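PDB 4ZCF: type III restriction-modification enzyme EcoP15I Mod subunit from Escherichia coli, which recognises the DNA sequence 5'-CAGCAG-3' and, using S-adenosyl-L-methionine, methylates the N6 of its second adenine, also serving restriction together with the Res subunit. Local coordinates for residues C431-G443 with N458-D470. Residues are numbered along the deposited sequence; the frame is centred on the assembly and turned at random.
Sequences CDGEGIVLDFFAG and NKTSYQFITVQLD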
# COMPACT_ATOMS: atom_id res chain seq x y z
N CYS A 431 -10.00 6.16 -10.65
CA CYS A 431 -9.76 6.26 -12.09
C CYS A 431 -10.26 7.62 -12.56
O CYS A 431 -11.16 8.18 -11.94
CB CYS A 431 -10.50 5.14 -12.80
SG CYS A 431 -10.09 3.48 -12.21
N ASP A 432 -9.74 8.17 -13.63
CA ASP A 432 -10.32 9.47 -14.01
C ASP A 432 -10.90 9.45 -15.44
O ASP A 432 -10.40 10.16 -16.32
CB ASP A 432 -9.35 10.64 -13.74
CG ASP A 432 -10.01 11.93 -13.29
OD1 ASP A 432 -10.70 11.91 -12.24
OD2 ASP A 432 -9.80 12.97 -13.96
N GLY A 433 -11.92 8.61 -15.64
CA GLY A 433 -12.58 8.42 -16.93
C GLY A 433 -11.96 7.35 -17.82
O GLY A 433 -12.53 7.01 -18.85
N GLU A 434 -10.83 6.78 -17.40
CA GLU A 434 -10.06 5.76 -18.14
C GLU A 434 -9.46 4.73 -17.16
O GLU A 434 -9.14 5.08 -16.03
CB GLU A 434 -8.93 6.50 -18.93
CG GLU A 434 -7.57 5.81 -19.06
CD GLU A 434 -6.59 5.85 -17.90
OE1 GLU A 434 -6.73 6.74 -17.02
OE2 GLU A 434 -5.67 5.00 -17.87
N GLY A 435 -9.26 3.50 -17.63
CA GLY A 435 -8.61 2.46 -16.83
C GLY A 435 -9.32 1.15 -16.69
O GLY A 435 -10.54 1.06 -16.82
N ILE A 436 -8.54 0.11 -16.38
CA ILE A 436 -9.01 -1.26 -16.17
C ILE A 436 -9.49 -1.37 -14.73
O ILE A 436 -8.77 -0.96 -13.82
CB ILE A 436 -7.86 -2.27 -16.53
CG1 ILE A 436 -7.62 -2.34 -18.06
CG2 ILE A 436 -8.06 -3.65 -15.90
CD1 ILE A 436 -6.30 -3.06 -18.52
N VAL A 437 -10.74 -1.87 -14.53
CA VAL A 437 -11.31 -2.08 -13.20
C VAL A 437 -11.45 -3.59 -13.02
O VAL A 437 -12.12 -4.22 -13.83
CB VAL A 437 -12.64 -1.30 -12.94
CG1 VAL A 437 -13.27 -1.72 -11.62
CG2 VAL A 437 -12.40 0.20 -12.95
N LEU A 438 -10.79 -4.16 -11.99
CA LEU A 438 -10.82 -5.60 -11.77
C LEU A 438 -11.55 -6.05 -10.50
O LEU A 438 -11.25 -5.58 -9.42
CB LEU A 438 -9.40 -6.21 -11.89
CG LEU A 438 -9.22 -7.68 -11.50
CD1 LEU A 438 -9.64 -8.61 -12.62
CD2 LEU A 438 -7.82 -7.98 -11.06
N ASP A 439 -12.49 -7.00 -10.65
CA ASP A 439 -13.19 -7.60 -9.50
C ASP A 439 -13.03 -9.10 -9.63
O ASP A 439 -13.55 -9.67 -10.56
CB ASP A 439 -14.69 -7.21 -9.44
CG ASP A 439 -15.39 -7.49 -8.12
OD1 ASP A 439 -15.01 -8.47 -7.43
OD2 ASP A 439 -16.27 -6.71 -7.75
N PHE A 440 -12.27 -9.73 -8.74
CA PHE A 440 -12.05 -11.18 -8.81
C PHE A 440 -12.94 -12.02 -7.89
O PHE A 440 -12.77 -13.22 -7.82
CB PHE A 440 -10.55 -11.55 -8.80
CG PHE A 440 -9.73 -11.02 -7.64
CD1 PHE A 440 -9.59 -11.77 -6.47
CD2 PHE A 440 -9.05 -9.82 -7.74
CE1 PHE A 440 -8.83 -11.29 -5.39
CE2 PHE A 440 -8.28 -9.34 -6.67
CZ PHE A 440 -8.18 -10.07 -5.50
N PHE A 441 -13.94 -11.37 -7.25
CA PHE A 441 -15.02 -11.96 -6.44
C PHE A 441 -16.29 -11.32 -7.01
O PHE A 441 -17.01 -10.67 -6.25
CB PHE A 441 -14.88 -11.61 -4.93
CG PHE A 441 -13.80 -12.37 -4.18
CD1 PHE A 441 -14.01 -13.69 -3.77
CD2 PHE A 441 -12.57 -11.78 -3.91
CE1 PHE A 441 -13.01 -14.38 -3.09
CE2 PHE A 441 -11.58 -12.48 -3.23
CZ PHE A 441 -11.80 -13.78 -2.82
N ALA A 442 -16.53 -11.45 -8.35
CA ALA A 442 -17.65 -10.82 -9.07
C ALA A 442 -18.96 -10.68 -8.28
O ALA A 442 -19.60 -9.62 -8.31
CB ALA A 442 -17.90 -11.52 -10.39
N GLY A 443 -19.32 -11.77 -7.58
CA GLY A 443 -20.54 -11.89 -6.80
C GLY A 443 -21.73 -12.00 -7.73
O GLY A 443 -21.91 -13.02 -8.38
N ASN A 458 -20.18 9.77 -20.59
CA ASN A 458 -18.76 9.94 -20.78
C ASN A 458 -18.37 11.37 -21.05
O ASN A 458 -19.18 12.15 -21.51
CB ASN A 458 -18.24 8.99 -21.85
N LYS A 459 -17.16 11.73 -20.68
CA LYS A 459 -15.90 11.20 -21.22
C LYS A 459 -15.33 10.01 -20.45
O LYS A 459 -14.32 10.12 -19.77
CB LYS A 459 -14.84 12.29 -21.28
CG LYS A 459 -14.98 13.27 -22.41
CD LYS A 459 -14.47 14.63 -21.99
CE LYS A 459 -15.42 15.29 -21.03
NZ LYS A 459 -14.82 15.38 -19.68
N THR A 460 -15.97 8.88 -20.60
CA THR A 460 -15.77 7.70 -19.74
C THR A 460 -15.74 6.41 -20.55
O THR A 460 -16.70 6.07 -21.24
CB THR A 460 -16.82 7.69 -18.60
OG1 THR A 460 -16.60 8.82 -17.75
CG2 THR A 460 -16.76 6.45 -17.78
N SER A 461 -14.61 5.70 -20.45
CA SER A 461 -14.38 4.42 -21.12
C SER A 461 -13.46 3.54 -20.29
O SER A 461 -12.30 3.34 -20.63
CB SER A 461 -13.84 4.63 -22.54
OG SER A 461 -12.62 5.34 -22.51
N TYR A 462 -14.00 3.02 -19.18
CA TYR A 462 -13.26 2.06 -18.36
C TYR A 462 -13.48 0.68 -18.98
O TYR A 462 -14.42 0.51 -19.76
CB TYR A 462 -13.76 2.02 -16.90
CG TYR A 462 -13.92 3.35 -16.21
CD1 TYR A 462 -12.81 4.10 -15.83
CD2 TYR A 462 -15.18 3.83 -15.86
CE1 TYR A 462 -12.95 5.33 -15.19
CE2 TYR A 462 -15.33 5.04 -15.19
CZ TYR A 462 -14.21 5.80 -14.88
OH TYR A 462 -14.36 7.00 -14.24
N GLN A 463 -12.64 -0.29 -18.64
CA GLN A 463 -12.84 -1.65 -19.11
C GLN A 463 -12.97 -2.50 -17.87
O GLN A 463 -12.22 -2.31 -16.91
CB GLN A 463 -11.65 -2.14 -19.94
CG GLN A 463 -11.20 -1.15 -20.99
CD GLN A 463 -9.76 -1.38 -21.30
OE1 GLN A 463 -9.40 -2.35 -21.99
NE2 GLN A 463 -8.90 -0.51 -20.76
N PHE A 464 -13.92 -3.39 -17.84
CA PHE A 464 -14.04 -4.23 -16.67
C PHE A 464 -13.49 -5.63 -16.95
O PHE A 464 -13.62 -6.15 -18.05
CB PHE A 464 -15.50 -4.27 -16.13
CG PHE A 464 -16.52 -5.12 -16.87
CD1 PHE A 464 -16.46 -6.51 -16.84
CD2 PHE A 464 -17.61 -4.52 -17.50
CE1 PHE A 464 -17.43 -7.29 -17.50
CE2 PHE A 464 -18.58 -5.30 -18.15
CZ PHE A 464 -18.48 -6.68 -18.14
N ILE A 465 -12.91 -6.24 -15.91
CA ILE A 465 -12.48 -7.63 -15.91
C ILE A 465 -13.04 -8.13 -14.60
O ILE A 465 -12.74 -7.53 -13.57
CB ILE A 465 -10.94 -7.85 -16.02
CG1 ILE A 465 -10.32 -7.16 -17.23
CG2 ILE A 465 -10.59 -9.34 -16.00
CD1 ILE A 465 -8.77 -7.02 -17.15
N THR A 466 -13.93 -9.15 -14.64
CA THR A 466 -14.50 -9.78 -13.44
C THR A 466 -14.37 -11.29 -13.48
O THR A 466 -14.56 -11.90 -14.53
CB THR A 466 -15.93 -9.29 -13.01
OG1 THR A 466 -16.92 -9.77 -13.93
CG2 THR A 466 -16.02 -7.77 -12.81
N VAL A 467 -14.05 -11.89 -12.33
CA VAL A 467 -13.85 -13.32 -12.17
C VAL A 467 -14.90 -13.92 -11.23
O VAL A 467 -15.20 -13.34 -10.19
CB VAL A 467 -12.39 -13.68 -11.77
CG1 VAL A 467 -12.12 -15.17 -11.99
CG2 VAL A 467 -11.38 -12.83 -12.55
N GLN A 468 -15.43 -15.08 -11.60
CA GLN A 468 -16.45 -15.78 -10.84
C GLN A 468 -16.28 -17.30 -10.95
O GLN A 468 -16.23 -17.84 -12.04
CB GLN A 468 -17.86 -15.31 -11.30
CG GLN A 468 -19.04 -15.88 -10.50
CD GLN A 468 -18.87 -15.80 -9.01
OE1 GLN A 468 -18.84 -14.71 -8.40
NE2 GLN A 468 -18.75 -16.96 -8.39
N LEU A 469 -16.18 -17.97 -9.79
CA LEU A 469 -16.07 -19.42 -9.69
C LEU A 469 -17.38 -20.08 -10.06
O LEU A 469 -18.44 -19.61 -9.66
CB LEU A 469 -15.67 -19.83 -8.25
CG LEU A 469 -15.39 -21.32 -7.99
CD1 LEU A 469 -14.20 -21.83 -8.81
CD2 LEU A 469 -15.19 -21.60 -6.51
N ASP A 470 -17.30 -21.19 -10.79
CA ASP A 470 -18.45 -21.99 -11.22
C ASP A 470 -19.04 -22.85 -10.04
O ASP A 470 -19.35 -24.03 -10.21
CB ASP A 470 -18.02 -22.87 -12.42
CG ASP A 470 -19.13 -23.15 -13.41
OD1 ASP A 470 -19.77 -22.17 -13.89
OD2 ASP A 470 -19.31 -24.34 -13.77
O HOH W 1 -9.59 2.80 -20.22
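The carbonyl oxygen of Gln463 receives Val437 N at 2.8 Å, almost straight, and the CA-H of Ile436 closes on the same oxygen. Ile465 O is used likewise by Asp439 N and Leu438 CA. Between Gly435 N and Ser461 O, too far apart to bond directly, one water bridges, accepting from the first and donating to the second. Strands 434-439 and 461-468 run parallel, joined by helix 446-455 as a beta-alpha-beta unit of the methyltransferase's Rossmann-like sheet. On one face Ile465 spreads its branches, CD1 against Ile436 CG2 (3.7 Å) and CG2 against Leu438 CD1 (3.6 Å), branched aliphatics suiting a face where Leu438 and Ile465 also meet helix 102-113. Tyr462, its CG anti to the carbonyl carbon (chi1 -49°), reaches back to the turn: CE1 meets Cys431 CB at 3.4 Å, and OH accepts a bent bond from Gly433 N (3.2 Å, 136°). A phenylalanine here, lacking the hydroxyl, would probably leave Gly433 N without this acceptor. Gly433 suits its positive phi, and a CB would strike Lys459 O. At the strand's end, Asp439 OD1 accepts from Phe441 N in an Asx turn, while OD2 bonds Thr447, and Ala442 N reaches Val467 O at 3.0 Å.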